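Local atomic coordinates of Sodium/calcium exchanger membrane region domain-containing protein (Archaeoglobus fulgidus, PDB entry 4KPP), a protein that probably exchanges protons for calcium ions across the membrane, as a member of the sodium/calcium exchanger family. Residues L147-A152 and A322-A327; E141-F146 and V383-T388; A174-L179 and L278-V283; N103-N108 and S314-L319. One frame throughout, in Å; residues are numbered along the deposited sequence.

Contact 1: L147-A152 and A322-A327; sequences LATLYA and AQSLFA. With OLB ((2S)-2,3-dihydroxypropyl (9Z)-octadec-9-enoate), chain E.
Thr149 meets Ser324 and Leu325 where two helices, 138-152 (predicted to be transmembrane) and 311-331, pack within the helical bundle of the exchanger fold. The approach is close: the CA atoms of Thr149 and Ser324 are 6.5 Å apart, and all three touching residues are buried. Thr149 reaches over with both branches. Its OG1 lies 3.5 Å from Ser324 CB, while CG2 comes within 3.9 Å of the backbone N of Leu325 and 4.3 Å of its CB. A chi1 of -62° sets OG1 beside the backbone N and CG2 opposite that nitrogen, which turns one branch to each neighbour.

The two hydroxyls do not bond to each other. Thr149 OG1 is hydrogen-bonded to Leu145 O one turn earlier in its own helix and to Trp286 NE1, and Ser324 OG likewise to Thr320 O and to Lys282 NZ. These buried polar groups are therefore satisfied, and what remains between 147-152 and 322-327 is van der Waals packing.

The other side of helix 138-152 is less enclosed by protein and is bordered by a monoolein molecule, consistent with a membrane-facing surface. Leu147 and Leu150 are partly exposed there, and the lipid runs along the helix, with its C8 3.6 Å from Leu150 CB and its C3 3.7 Å from Tyr151 CD1, which it meets obliquely. Tyr151 OH is hydrogen-bonded to Asp165 OD1 on helix 163-182, which would limit the swing of the ring against the acyl chain. The closest approach of the lipid is at its double bond, where C9 lies 3.2 Å from the carbonyl oxygen Leu147 O.

Contact 2: E141-F146 and V383-T388; sequences EIFFLF and VESFRT
The Phe143 and Phe386 rings run alongside each other in the same direction at a steep crossing of helices 138-152 and 379-393, and touch at their rims, with Phe143 CE1 4.2 Å from Phe386 CD1. Phe143 CE1 sits at the edge of the Phe386 ring, near its plane, whereas Phe386 CD1 comes to the Phe143 ring obliquely. Another edge of Phe143 is turned to Phe144, whose ring takes Phe143 CD2 over one face, 3.9 Å above the plane and toward the rim.

The short axes of 141-146 and 383-388 approach to 8.9 Å at a signed angle of -107°. Such a crossing confines the contact to a small patch, 160 Å² in all. On its inner side Ile142 adds CG2, 4.0 Å from Ser385 OG. The Ile142 side chain is itself about 9 Å from the bound calcium ion.

Ser385 lies at the centre. With OG opposite the backbone N (chi1 168°), its hydroxyl points into the other helix and is hydrogen-bonded to Arg139 O. Phe143 N is also near, but the angle is poor for a bond; the tight contact is Ser385 OG to Phe143 CB, 3.3 Å.

Contact 3: A174-L179 and L278-V283; sequences AIYIYL and LISSKV
Tyr176 gives up the most surface to this contact, 69 Å², followed by Val283 with 39 Å² and Ser280 with 26 Å². The tyrosine spans most of the gap by itself: even the nearest CA atoms, those of Tyr176 and Val283, are 8.8 Å apart. A chi1 of 165° swings its ring carbon CG away from the backbone N and extends the ring toward helix 271-285.

Val283 covers one face of that ring. Its CG1 stands 3.9 Å from the centroid of the Tyr176 ring and only 20° off the normal, the geometry of a CH-pi contact. It is displaced toward one side, so that CD2 of Tyr176, at 3.7 Å, is the ring atom closest to Val283 CG1.

Ser280 approaches at the phenol end instead, near the ring plane. Its OG is 2.9 Å from Tyr176 OH, a hydrogen bond between the two hydroxyls. Tyr176 OH also probably bonds Glu141 OE1, although the modelled distance is too short to be trusted in detail.

The contact joins helix 163-182 to helix 271-285 deep in the bundle. Ala68 of helix 67-73 packs against both Tyr176 and Ser280, and helix 138-152 closes in through Glu141 and Leu145, which touch Val283.

Contact 4: N103-N108 and S314-L319; sequences NMTGAN and SEEVLL
Thr105 is set against Glu316 and Val317 by a chi1 of 53°, which tucks OG1 between the backbone N and the carbonyl carbon and puts CG2 opposite the carbonyl carbon. OG1 is thereby turned back to its own helix, where it is hydrogen-bonded to Thr101 O and Ala102 O. The methyl is left to make the closest approach: Thr105 CG2 lies 3.9 Å from Glu316 O and 4.1 Å from Val317 CG2. With chi1 169° at Val317, CG1 is opposite the backbone N and CG2 opposite the carbonyl carbon, and it is CG2 that meets Thr105.

Glu316 crosses Thr105 at about a right angle and touches it through its aliphatic root, with Glu316 CB 4.0 Å from Thr105 OG1. Its chain then bends at chi2 (-67°), carrying the carboxylate to two arginines: OE2 forms a salt bridge with Arg109 NH2 and OE1 another with Arg312 NE. The charge is thus paired although the residue is buried, and the side-chain part facing Thr105 is the aliphatic CB.

Behind Thr105, Asn108 folds over its own helix. Its ND2 gives a nearly straight bond to Met104 O, 2.8 Å long, with that oxygen in the amide plane. Asn108 N, 3.1 Å from Met104 O, arrives from the opposite face of the carbonyl. The amide also bonds outward, through OD1 to Lys282 NZ and ND2 to Gln285 O.

Helix-helix packing through the Thr105 methyl, with hydrogen-bonded and salt-bridged polar side chains nearby, here joins helix 96-127 to helix 311-331, linking the two sodium/calcium exchanger regions of this membrane transporter fold.

How the contacts relate
From the N terminus, the chain first reaches 103-108, then 141-146, 147-152 and 174-179, before their partners follow in the second half. Contact 3 closes first, when 278-283 returns to 174-179, and is nested inside the loops of all the others. Contact 4 closes next at 314-319, and contact 1 at 322-327 on the same helix; these two cross. Contact 2 closes last, near the C terminus, enclosing contacts 1 and 3 and crossing contact 4. Helix 138-152 is shared by contacts 1 and 2, and helix 311-331 by contacts 1 and 4. Contacts 1, 3 and 4 each join the two exchanger regions, while contact 2 brings in the C-terminal helix.

Contact 1: L147-A152 and A322-A327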
# COMPACT_ATOMS: atom_id res chain seq x y z
N LEU A 147 8.36 -11.60 -9.79
CA LEU A 147 7.40 -12.63 -10.20
C LEU A 147 5.99 -12.08 -10.37
O LEU A 147 5.28 -12.46 -11.31
CB LEU A 147 7.39 -13.79 -9.20
CG LEU A 147 8.63 -14.68 -9.13
CD1 LEU A 147 8.31 -15.96 -8.38
CD2 LEU A 147 9.17 -14.98 -10.53
N ALA A 148 5.59 -11.20 -9.46
CA ALA A 148 4.27 -10.58 -9.52
C ALA A 148 4.15 -9.70 -10.76
O ALA A 148 3.11 -9.68 -11.42
CB ALA A 148 4.01 -9.76 -8.26
N THR A 149 5.23 -8.99 -11.07
CA THR A 149 5.24 -8.08 -12.22
C THR A 149 5.19 -8.84 -13.54
O THR A 149 4.44 -8.48 -14.44
CB THR A 149 6.47 -7.16 -12.18
OG1 THR A 149 6.42 -6.36 -11.00
CG2 THR A 149 6.49 -6.26 -13.40
N LEU A 150 5.98 -9.90 -13.64
CA LEU A 150 5.97 -10.75 -14.83
C LEU A 150 4.60 -11.37 -15.04
O LEU A 150 4.13 -11.49 -16.17
CB LEU A 150 7.02 -11.86 -14.72
CG LEU A 150 8.48 -11.42 -14.76
CD1 LEU A 150 9.41 -12.62 -14.77
CD2 LEU A 150 8.74 -10.52 -15.96
N TYR A 151 3.94 -11.74 -13.94
CA TYR A 151 2.60 -12.30 -14.04
C TYR A 151 1.57 -11.23 -14.40
O TYR A 151 0.63 -11.50 -15.14
CB TYR A 151 2.20 -13.00 -12.75
CG TYR A 151 0.99 -13.89 -12.93
CD1 TYR A 151 1.13 -15.21 -13.34
CD2 TYR A 151 -0.29 -13.40 -12.70
CE1 TYR A 151 0.02 -16.02 -13.52
CE2 TYR A 151 -1.40 -14.21 -12.88
CZ TYR A 151 -1.24 -15.51 -13.28
OH TYR A 151 -2.34 -16.32 -13.45
N ALA A 152 1.77 -10.02 -13.88
CA ALA A 152 0.84 -8.92 -14.13
C ALA A 152 0.86 -8.47 -15.59
O ALA A 152 -0.11 -7.89 -16.08
CB ALA A 152 1.13 -7.76 -13.20
N ALA A 322 4.82 -1.83 -15.78
CA ALA A 322 6.02 -1.23 -16.36
C ALA A 322 6.79 -0.45 -15.31
O ALA A 322 8.01 -0.58 -15.20
CB ALA A 322 5.65 -0.34 -17.53
N GLN A 323 6.08 0.37 -14.53
CA GLN A 323 6.69 1.12 -13.44
C GLN A 323 7.30 0.18 -12.41
O GLN A 323 8.34 0.48 -11.82
CB GLN A 323 5.67 2.02 -12.76
CG GLN A 323 6.27 2.92 -11.68
CD GLN A 323 5.25 3.42 -10.69
OE1 GLN A 323 4.32 2.70 -10.32
NE2 GLN A 323 5.40 4.66 -10.25
N SER A 324 6.65 -0.96 -12.21
CA SER A 324 7.09 -1.93 -11.21
C SER A 324 8.34 -2.68 -11.65
O SER A 324 9.18 -3.05 -10.83
CB SER A 324 5.96 -2.91 -10.88
OG SER A 324 4.81 -2.22 -10.43
N LEU A 325 8.46 -2.90 -12.96
CA LEU A 325 9.66 -3.49 -13.53
C LEU A 325 10.84 -2.57 -13.28
O LEU A 325 11.91 -2.99 -12.83
CB LEU A 325 9.48 -3.70 -15.03
CG LEU A 325 10.03 -4.99 -15.65
CD1 LEU A 325 10.41 -4.76 -17.11
CD2 LEU A 325 11.19 -5.55 -14.85
N PHE A 326 10.63 -1.29 -13.58
CA PHE A 326 11.65 -0.27 -13.37
C PHE A 326 12.01 -0.14 -11.89
O PHE A 326 13.17 0.11 -11.54
CB PHE A 326 11.16 1.07 -13.93
CG PHE A 326 12.18 2.16 -13.87
CD1 PHE A 326 13.41 2.02 -14.51
CD2 PHE A 326 11.92 3.33 -13.17
CE1 PHE A 326 14.35 3.03 -14.45
CE2 PHE A 326 12.86 4.34 -13.12
CZ PHE A 326 14.08 4.19 -13.75
N ALA A 327 11.01 -0.31 -11.03
CA ALA A 327 11.23 -0.28 -9.58
C ALA A 327 12.13 -1.44 -9.13
O ALA A 327 13.06 -1.24 -8.36
CB ALA A 327 9.90 -0.31 -8.84
C1 OLB E . 0.25 -18.20 -16.96
C2 OLB E . 1.45 -17.50 -17.51
C3 OLB E . 2.30 -17.02 -16.39
C4 OLB E . 3.73 -16.97 -16.83
C5 OLB E . 4.21 -15.55 -16.83
O19 OLB E . 0.40 -19.21 -16.29
O20 OLB E . -1.01 -17.73 -17.21
C21 OLB E . -2.09 -18.44 -16.73
C22 OLB E . -3.28 -17.53 -16.68
O23 OLB E . -3.03 -16.43 -17.47
C24 OLB E . -4.48 -18.26 -17.19
C6 OLB E . 4.59 -15.16 -15.44
C7 OLB E . 5.77 -15.98 -15.00
C8 OLB E . 6.40 -15.32 -13.81
C9 OLB E . 5.45 -15.35 -12.66
C10 OLB E . 5.40 -16.54 -11.78
C11 OLB E . 4.10 -16.99 -11.20
C12 OLB E . 4.28 -18.36 -10.62
C13 OLB E . 2.97 -19.05 -10.54
C14 OLB E . 2.48 -19.40 -11.90
C15 OLB E . 1.17 -20.11 -11.77
C16 OLB E . 0.56 -20.33 -13.12
C17 OLB E . 1.43 -21.24 -13.92
C18 OLB E . 0.62 -22.36 -14.49

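Contact 2: E141-F146 and V383-T388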
# COMPACT_ATOMS: atom_id res chain seq x y z
N GLU A 141 11.93 -9.45 -1.10
CA GLU A 141 10.83 -8.72 -1.72
C GLU A 141 11.08 -8.45 -3.20
O GLU A 141 10.14 -8.42 -3.99
CB GLU A 141 10.53 -7.40 -0.98
CG GLU A 141 11.54 -7.01 0.08
CD GLU A 141 11.31 -7.71 1.40
OE1 GLU A 141 10.17 -7.69 1.91
OE2 GLU A 141 12.28 -8.29 1.94
N ILE A 142 12.35 -8.27 -3.57
CA ILE A 142 12.73 -8.07 -4.97
C ILE A 142 12.30 -9.26 -5.83
O ILE A 142 11.74 -9.08 -6.92
CB ILE A 142 14.25 -7.86 -5.11
CG1 ILE A 142 14.67 -6.53 -4.48
CG2 ILE A 142 14.67 -7.91 -6.57
CD1 ILE A 142 16.15 -6.24 -4.60
N PHE A 143 12.56 -10.46 -5.33
CA PHE A 143 12.20 -11.69 -6.02
C PHE A 143 10.70 -11.78 -6.28
O PHE A 143 10.27 -12.07 -7.40
CB PHE A 143 12.66 -12.90 -5.21
CG PHE A 143 12.28 -14.22 -5.80
CD1 PHE A 143 13.05 -14.81 -6.79
CD2 PHE A 143 11.14 -14.89 -5.36
CE1 PHE A 143 12.70 -16.03 -7.33
CE2 PHE A 143 10.79 -16.11 -5.89
CZ PHE A 143 11.56 -16.68 -6.88
N PHE A 144 9.91 -11.54 -5.25
CA PHE A 144 8.46 -11.64 -5.37
C PHE A 144 7.86 -10.50 -6.17
O PHE A 144 6.84 -10.67 -6.83
CB PHE A 144 7.80 -11.74 -4.00
CG PHE A 144 7.83 -13.13 -3.43
CD1 PHE A 144 6.91 -14.08 -3.86
CD2 PHE A 144 8.78 -13.50 -2.50
CE1 PHE A 144 6.93 -15.36 -3.35
CE2 PHE A 144 8.81 -14.78 -1.99
CZ PHE A 144 7.89 -15.71 -2.42
N LEU A 145 8.51 -9.34 -6.12
CA LEU A 145 8.11 -8.20 -6.93
C LEU A 145 8.30 -8.52 -8.40
O LEU A 145 7.48 -8.18 -9.24
CB LEU A 145 8.93 -6.97 -6.55
CG LEU A 145 8.17 -5.74 -6.04
CD1 LEU A 145 6.89 -6.15 -5.34
CD2 LEU A 145 9.06 -4.94 -5.10
N PHE A 146 9.40 -9.21 -8.71
CA PHE A 146 9.70 -9.59 -10.08
C PHE A 146 8.70 -10.61 -10.61
O PHE A 146 8.23 -10.49 -11.74
CB PHE A 146 11.13 -10.14 -10.17
CG PHE A 146 11.64 -10.26 -11.58
CD1 PHE A 146 11.70 -9.16 -12.41
CD2 PHE A 146 12.09 -11.49 -12.06
CE1 PHE A 146 12.18 -9.27 -13.70
CE2 PHE A 146 12.57 -11.60 -13.35
CZ PHE A 146 12.61 -10.49 -14.17
N VAL A 383 20.22 -13.18 -9.84
CA VAL A 383 20.63 -14.52 -9.41
C VAL A 383 20.76 -14.57 -7.90
O VAL A 383 20.33 -15.53 -7.26
CB VAL A 383 21.97 -14.93 -10.07
CG1 VAL A 383 22.56 -16.15 -9.36
CG2 VAL A 383 21.78 -15.20 -11.55
N GLU A 384 21.36 -13.53 -7.32
CA GLU A 384 21.50 -13.45 -5.87
C GLU A 384 20.15 -13.43 -5.15
O GLU A 384 19.97 -14.11 -4.14
CB GLU A 384 22.33 -12.22 -5.48
CG GLU A 384 23.79 -12.54 -5.26
CD GLU A 384 23.98 -13.61 -4.21
OE1 GLU A 384 23.41 -13.47 -3.12
OE2 GLU A 384 24.70 -14.60 -4.49
N SER A 385 19.22 -12.66 -5.70
CA SER A 385 17.86 -12.59 -5.18
C SER A 385 17.18 -13.96 -5.23
O SER A 385 16.35 -14.29 -4.38
CB SER A 385 17.04 -11.58 -5.97
OG SER A 385 15.66 -11.69 -5.68
N PHE A 386 17.55 -14.75 -6.23
CA PHE A 386 17.04 -16.10 -6.38
C PHE A 386 17.61 -17.02 -5.31
O PHE A 386 16.91 -17.90 -4.79
CB PHE A 386 17.38 -16.63 -7.78
CG PHE A 386 17.14 -18.10 -7.95
CD1 PHE A 386 15.87 -18.58 -8.23
CD2 PHE A 386 18.18 -19.01 -7.84
CE1 PHE A 386 15.65 -19.93 -8.39
CE2 PHE A 386 17.96 -20.36 -8.00
CZ PHE A 386 16.69 -20.82 -8.28
N ARG A 387 18.88 -16.81 -4.98
CA ARG A 387 19.55 -17.63 -3.97
C ARG A 387 19.11 -17.28 -2.55
O ARG A 387 19.10 -18.14 -1.67
CB ARG A 387 21.07 -17.49 -4.10
CG ARG A 387 21.66 -18.34 -5.21
CD ARG A 387 23.06 -17.89 -5.57
NE ARG A 387 23.68 -18.80 -6.52
CZ ARG A 387 24.76 -18.52 -7.24
NH1 ARG A 387 25.35 -17.33 -7.12
NH2 ARG A 387 25.25 -19.42 -8.08
N THR A 388 18.74 -16.02 -2.34
CA THR A 388 18.20 -15.59 -1.05
C THR A 388 16.95 -16.38 -0.71
O THR A 388 16.77 -16.86 0.41
CB THR A 388 17.86 -14.10 -1.05
OG1 THR A 388 19.06 -13.33 -1.21
CG2 THR A 388 17.18 -13.70 0.25

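Contact 3: A174-L179 and L278-V283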
# COMPACT_ATOMS: atom_id res chain seq x y z
N ALA A 174 1.20 -15.22 0.11
CA ALA A 174 1.20 -16.21 1.18
C ALA A 174 2.58 -16.85 1.36
O ALA A 174 3.07 -16.99 2.48
CB ALA A 174 0.16 -17.28 0.92
N ILE A 175 3.20 -17.22 0.24
CA ILE A 175 4.55 -17.77 0.24
C ILE A 175 5.55 -16.72 0.73
O ILE A 175 6.46 -17.03 1.50
CB ILE A 175 4.96 -18.25 -1.17
CG1 ILE A 175 4.09 -19.44 -1.59
CG2 ILE A 175 6.43 -18.65 -1.20
CD1 ILE A 175 4.44 -19.98 -2.96
N TYR A 176 5.37 -15.49 0.27
CA TYR A 176 6.21 -14.37 0.70
C TYR A 176 6.15 -14.16 2.21
O TYR A 176 7.17 -13.99 2.86
CB TYR A 176 5.82 -13.09 -0.03
CG TYR A 176 6.38 -11.84 0.59
CD1 TYR A 176 7.74 -11.58 0.59
CD2 TYR A 176 5.53 -10.90 1.18
CE1 TYR A 176 8.25 -10.43 1.16
CE2 TYR A 176 6.04 -9.75 1.75
CZ TYR A 176 7.40 -9.52 1.74
OH TYR A 176 7.91 -8.37 2.31
N ILE A 177 4.93 -14.16 2.75
CA ILE A 177 4.73 -14.02 4.18
C ILE A 177 5.41 -15.16 4.94
O ILE A 177 6.14 -14.93 5.91
CB ILE A 177 3.24 -13.99 4.54
CG1 ILE A 177 2.64 -12.64 4.16
CG2 ILE A 177 3.02 -14.26 6.02
CD1 ILE A 177 3.36 -11.47 4.79
N TYR A 178 5.18 -16.39 4.47
CA TYR A 178 5.77 -17.58 5.07
C TYR A 178 7.30 -17.51 5.13
O TYR A 178 7.91 -17.88 6.14
CB TYR A 178 5.33 -18.83 4.31
CG TYR A 178 6.08 -20.09 4.71
CD1 TYR A 178 5.82 -20.73 5.91
CD2 TYR A 178 7.05 -20.63 3.87
CE1 TYR A 178 6.50 -21.88 6.27
CE2 TYR A 178 7.73 -21.78 4.22
CZ TYR A 178 7.46 -22.39 5.42
OH TYR A 178 8.14 -23.54 5.77
N LEU A 179 7.91 -17.02 4.06
CA LEU A 179 9.36 -16.90 3.99
C LEU A 179 9.86 -15.71 4.81
O LEU A 179 11.02 -15.67 5.22
CB LEU A 179 9.82 -16.76 2.54
CG LEU A 179 9.67 -17.99 1.65
CD1 LEU A 179 10.24 -17.72 0.27
CD2 LEU A 179 10.34 -19.21 2.28
N LEU A 278 8.03 0.36 3.06
CA LEU A 278 7.49 0.88 1.81
C LEU A 278 7.63 -0.12 0.67
O LEU A 278 6.76 -0.22 -0.19
CB LEU A 278 8.17 2.19 1.43
CG LEU A 278 7.93 3.40 2.34
CD1 LEU A 278 8.53 4.64 1.71
CD2 LEU A 278 6.45 3.60 2.60
N ILE A 279 8.74 -0.86 0.68
CA ILE A 279 8.98 -1.86 -0.35
C ILE A 279 8.09 -3.08 -0.14
O ILE A 279 7.51 -3.60 -1.10
CB ILE A 279 10.47 -2.27 -0.40
CG1 ILE A 279 11.32 -1.09 -0.88
CG2 ILE A 279 10.68 -3.50 -1.27
CD1 ILE A 279 12.82 -1.27 -0.69
N SER A 280 7.96 -3.50 1.11
CA SER A 280 7.07 -4.61 1.46
C SER A 280 5.60 -4.26 1.25
O SER A 280 4.80 -5.11 0.88
CB SER A 280 7.30 -5.05 2.91
OG SER A 280 6.41 -6.10 3.27
N SER A 281 5.26 -2.99 1.48
CA SER A 281 3.90 -2.52 1.25
C SER A 281 3.58 -2.57 -0.24
O SER A 281 2.44 -2.86 -0.63
CB SER A 281 3.72 -1.10 1.78
OG SER A 281 2.43 -0.61 1.48
N LYS A 282 4.58 -2.27 -1.06
CA LYS A 282 4.44 -2.43 -2.50
C LYS A 282 4.17 -3.89 -2.84
O LYS A 282 3.34 -4.18 -3.69
CB LYS A 282 5.69 -1.92 -3.24
CG LYS A 282 5.81 -2.36 -4.70
CD LYS A 282 4.66 -1.85 -5.57
CE LYS A 282 4.75 -2.43 -6.97
NZ LYS A 282 3.62 -2.04 -7.86
N VAL A 283 4.84 -4.80 -2.14
CA VAL A 283 4.65 -6.23 -2.38
C VAL A 283 3.19 -6.66 -2.18
O VAL A 283 2.60 -7.26 -3.08
CB VAL A 283 5.58 -7.10 -1.50
CG1 VAL A 283 5.32 -8.58 -1.75
CG2 VAL A 283 7.03 -6.77 -1.77

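Contact 4: N103-N108 and S314-L319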
# COMPACT_ATOMS: atom_id res chain seq x y z
N ASN A 103 -8.35 2.30 -8.89
CA ASN A 103 -7.93 2.60 -7.52
C ASN A 103 -6.70 1.79 -7.12
O ASN A 103 -5.81 2.28 -6.43
CB ASN A 103 -9.08 2.34 -6.54
CG ASN A 103 -8.72 2.70 -5.11
OD1 ASN A 103 -8.30 1.84 -4.33
ND2 ASN A 103 -8.89 3.97 -4.76
N MET A 104 -6.67 0.54 -7.56
CA MET A 104 -5.56 -0.36 -7.26
C MET A 104 -4.27 0.10 -7.94
O MET A 104 -3.20 0.12 -7.33
CB MET A 104 -5.91 -1.77 -7.73
CG MET A 104 -4.95 -2.85 -7.26
SD MET A 104 -4.28 -3.78 -8.64
CE MET A 104 -3.01 -2.67 -9.19
N THR A 105 -4.38 0.47 -9.22
CA THR A 105 -3.22 0.93 -9.98
C THR A 105 -2.76 2.28 -9.46
O THR A 105 -1.56 2.56 -9.41
CB THR A 105 -3.53 1.01 -11.49
OG1 THR A 105 -4.72 1.80 -11.69
CG2 THR A 105 -3.75 -0.38 -12.07
N GLY A 106 -3.71 3.12 -9.08
CA GLY A 106 -3.40 4.40 -8.48
C GLY A 106 -2.60 4.24 -7.21
O GLY A 106 -1.58 4.91 -7.01
N ALA A 107 -3.05 3.33 -6.35
CA ALA A 107 -2.38 3.07 -5.08
C ALA A 107 -0.93 2.63 -5.31
O ALA A 107 -0.01 3.17 -4.69
CB ALA A 107 -3.14 2.03 -4.27
N ASN A 108 -0.74 1.67 -6.22
CA ASN A 108 0.59 1.16 -6.53
C ASN A 108 1.54 2.20 -7.09
O ASN A 108 2.67 2.33 -6.63
CB ASN A 108 0.50 -0.02 -7.51
CG ASN A 108 0.20 -1.33 -6.82
OD1 ASN A 108 1.11 -2.07 -6.46
ND2 ASN A 108 -1.08 -1.62 -6.63
N SER A 314 -6.66 -1.77 -18.84
CA SER A 314 -5.57 -2.63 -19.29
C SER A 314 -4.29 -1.82 -19.47
O SER A 314 -3.20 -2.28 -19.11
CB SER A 314 -5.93 -3.33 -20.60
OG SER A 314 -7.08 -4.15 -20.45
N GLU A 315 -4.43 -0.62 -20.01
CA GLU A 315 -3.31 0.29 -20.16
C GLU A 315 -2.78 0.70 -18.79
O GLU A 315 -1.58 0.81 -18.59
CB GLU A 315 -3.72 1.53 -20.96
CG GLU A 315 -4.12 1.24 -22.39
CD GLU A 315 -5.07 2.29 -22.96
OE1 GLU A 315 -5.29 3.32 -22.30
OE2 GLU A 315 -5.59 2.07 -24.08
N GLU A 316 -3.70 0.90 -17.84
CA GLU A 316 -3.32 1.29 -16.48
C GLU A 316 -2.51 0.19 -15.80
O GLU A 316 -1.51 0.46 -15.13
CB GLU A 316 -4.55 1.63 -15.64
CG GLU A 316 -5.30 2.87 -16.09
CD GLU A 316 -4.50 4.15 -15.90
OE1 GLU A 316 -4.80 5.14 -16.60
OE2 GLU A 316 -3.57 4.17 -15.06
N VAL A 317 -2.95 -1.06 -15.98
CA VAL A 317 -2.26 -2.20 -15.40
C VAL A 317 -0.89 -2.38 -16.05
O VAL A 317 0.11 -2.62 -15.37
CB VAL A 317 -3.08 -3.50 -15.55
CG1 VAL A 317 -2.25 -4.72 -15.20
CG2 VAL A 317 -4.33 -3.42 -14.69
N LEU A 318 -0.85 -2.24 -17.38
CA LEU A 318 0.40 -2.32 -18.13
C LEU A 318 1.38 -1.24 -17.67
O LEU A 318 2.57 -1.51 -17.46
CB LEU A 318 0.11 -2.18 -19.63
CG LEU A 318 1.30 -1.99 -20.57
CD1 LEU A 318 2.26 -3.16 -20.48
CD2 LEU A 318 0.82 -1.79 -22.01
N LEU A 319 0.87 -0.02 -17.50
CA LEU A 319 1.68 1.10 -17.04
C LEU A 319 2.22 0.81 -15.65
O LEU A 319 3.38 1.08 -15.35
CB LEU A 319 0.83 2.38 -17.01
CG LEU A 319 1.44 3.75 -17.30
CD1 LEU A 319 0.44 4.85 -16.97
CD2 LEU A 319 2.75 3.99 -16.55